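Local coordinates for protein fatty acid CoA ligase (Marinactinospora thermotolerans, PDB 6SQ8) that is a member of the ANL superfamily of AMP-binding enzymes and binds adenosine monophosphate, at residues Arg8-Gly13 / Leu209-Leu214. Sequence-based numbering, arbitrary orientation.
Sequences RRVMDG and LAQCTL
V10 packs against Q211 and L214 where the N-terminal helix 5-13 meets helix 205-215 in the large AMP-binding domain of an ANL-superfamily protein. The axes of the two short segments come within 8.6 Å, their N-to-C directions 52° apart, and the contact buries a modest 189 Å². Apolar packing rests on V10: with CG1 anti to the backbone N (chi1 179°), this one methyl meets Q211 and L214, which lie one turn (i, i+3) apart on the facing helix. V10 CG1 and L214 CB, 4.0 Å apart, form the apolar pair, the two side chains passing at a slant. V10 CG1 also rests against the backbone carbonyl of Q211, 3.8 Å from Q211 O. L68 of helix 61-72 also touches V10, and I64 of that helix touches L214, making a third wall to the contact. No hydrogen bond joins the two segments. The amide of Q211 instead turns to outside partners, OE1 bonding to Y6 OH just ahead in helix 5-13 and NE2 to Q71 OE1, which ties all three helices together. Within helix 205-215, L209 O takes two donors from opposite faces of its carbonyl plane, T213 N at 2.9 Å and T213 OG1 at 2.7 Å. Backbone meets backbone at the C-terminal end of helix 5-13, where G13, with no side chain, lies with its CA 6.0 Å from L214 CA.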
loop_
_atom_site.group_PDB
_atom_site.type_symbol
_atom_site.label_atom_id
_atom_site.label_comp_id
_atom_site.label_asym_id
_atom_site.label_seq_id
_atom_site.Cartn_x
_atom_site.Cartn_y
_atom_site.Cartn_z
ATOM N N ARG A 8 -15.585 -11.586 12.775
ATOM C CA ARG A 8 -16.835 -12.320 12.544
ATOM C C ARG A 8 -17.417 -11.908 11.187
ATOM O O ARG A 8 -17.932 -12.749 10.474
ATOM C CB ARG A 8 -17.852 -12.091 13.678
ATOM C CG ARG A 8 -19.039 -13.057 13.684
ATOM C CD ARG A 8 -20.209 -12.641 14.575
ATOM N NE ARG A 8 -21.211 -11.803 13.900
ATOM C CZ ARG A 8 -22.458 -12.182 13.623
ATOM N NH1 ARG A 8 -22.841 -13.429 13.852
ATOM N NH2 ARG A 8 -23.338 -11.296 13.165
ATOM N N ARG A 9 -17.341 -10.611 10.851
ATOM C CA ARG A 9 -17.873 -10.107 9.572
ATOM C C ARG A 9 -17.198 -10.831 8.411
ATOM O O ARG A 9 -17.865 -11.204 7.426
ATOM C CB ARG A 9 -17.668 -8.599 9.403
ATOM C CG ARG A 9 -18.321 -8.027 8.149
ATOM C CD ARG A 9 -17.957 -6.570 7.948
ATOM N NE ARG A 9 -18.482 -6.043 6.691
ATOM C CZ ARG A 9 -18.629 -4.754 6.430
ATOM N NH1 ARG A 9 -18.159 -3.836 7.267
ATOM N NH2 ARG A 9 -19.266 -4.392 5.335
ATOM N N VAL A 10 -15.880 -11.009 8.531
ATOM C CA VAL A 10 -15.099 -11.623 7.482
ATOM C C VAL A 10 -15.490 -13.103 7.399
ATOM O O VAL A 10 -15.889 -13.575 6.340
ATOM C CB VAL A 10 -13.593 -11.433 7.723
ATOM C CG1 VAL A 10 -12.792 -12.107 6.631
ATOM C CG2 VAL A 10 -13.200 -9.955 7.864
ATOM N N MET A 11 -15.413 -13.803 8.536
ATOM C CA MET A 11 -15.816 -15.201 8.647
ATOM C C MET A 11 -17.211 -15.411 8.042
ATOM O O MET A 11 -17.444 -16.349 7.272
ATOM C CB MET A 11 -15.832 -15.634 10.115
ATOM C CG MET A 11 -14.455 -15.806 10.718
ATOM S SD MET A 11 -13.483 -17.115 9.922
ATOM C CE MET A 11 -14.578 -18.541 9.984
ATOM N N ASP A 12 -18.135 -14.520 8.402
ATOM C CA ASP A 12 -19.541 -14.632 8.052
ATOM C C ASP A 12 -19.694 -14.601 6.528
ATOM O O ASP A 12 -20.586 -15.238 5.984
ATOM C CB ASP A 12 -20.366 -13.514 8.706
ATOM C CG ASP A 12 -21.662 -13.972 9.378
ATOM O OD1 ASP A 12 -21.628 -15.017 10.084
ATOM O OD2 ASP A 12 -22.711 -13.284 9.191
ATOM N N GLY A 13 -18.827 -13.843 5.851
ATOM C CA GLY A 13 -18.936 -13.575 4.411
ATOM C C GLY A 13 -18.468 -14.744 3.551
ATOM O O GLY A 13 -18.935 -14.898 2.437
ATOM N N LEU A 209 -6.980 -6.657 1.650
ATOM C CA LEU A 209 -7.780 -6.849 0.449
ATOM C C LEU A 209 -8.325 -8.280 0.427
ATOM O O LEU A 209 -9.442 -8.512 -0.052
ATOM C CB LEU A 209 -6.950 -6.560 -0.807
ATOM C CG LEU A 209 -6.548 -5.101 -1.025
ATOM C CD1 LEU A 209 -5.563 -4.976 -2.165
ATOM C CD2 LEU A 209 -7.751 -4.217 -1.283
ATOM N N ALA A 210 -7.537 -9.239 0.922
ATOM C CA ALA A 210 -7.984 -10.613 0.992
ATOM C C ALA A 210 -9.210 -10.695 1.913
ATOM O O ALA A 210 -10.200 -11.365 1.595
ATOM C CB ALA A 210 -6.861 -11.498 1.469
ATOM N N GLN A 211 -9.134 -9.993 3.048
ATOM C CA GLN A 211 -10.237 -9.982 4.022
ATOM C C GLN A 211 -11.480 -9.318 3.412
ATOM O O GLN A 211 -12.579 -9.855 3.550
ATOM C CB GLN A 211 -9.795 -9.333 5.335
ATOM C CG GLN A 211 -8.941 -10.272 6.174
ATOM C CD GLN A 211 -8.641 -9.783 7.567
ATOM O OE1 GLN A 211 -8.657 -8.580 7.859
ATOM N NE2 GLN A 211 -8.300 -10.736 8.419
ATOM N N CYS A 212 -11.300 -8.178 2.723
ATOM C CA CYS A 212 -12.394 -7.529 2.008
ATOM C C CYS A 212 -13.026 -8.510 1.015
ATOM O O CYS A 212 -14.228 -8.602 0.901
ATOM C CB CYS A 212 -11.908 -6.285 1.282
ATOM S SG CYS A 212 -11.457 -4.955 2.416
ATOM N N THR A 213 -12.187 -9.251 0.298
ATOM C CA THR A 213 -12.634 -10.187 -0.721
ATOM C C THR A 213 -13.460 -11.300 -0.067
ATOM O O THR A 213 -14.551 -11.646 -0.559
ATOM C CB THR A 213 -11.449 -10.734 -1.519
ATOM O OG1 THR A 213 -10.848 -9.586 -2.108
ATOM C CG2 THR A 213 -11.836 -11.743 -2.577
ATOM N N LEU A 214 -12.953 -11.850 1.044
ATOM C CA LEU A 214 -13.650 -12.935 1.726
ATOM C C LEU A 214 -14.997 -12.433 2.262
ATOM O O LEU A 214 -16.016 -13.085 2.061
ATOM C CB LEU A 214 -12.774 -13.482 2.847
ATOM C CG LEU A 214 -11.577 -14.325 2.405
ATOM C CD1 LEU A 214 -10.690 -14.679 3.587
ATOM C CD2 LEU A 214 -12.035 -15.593 1.718
#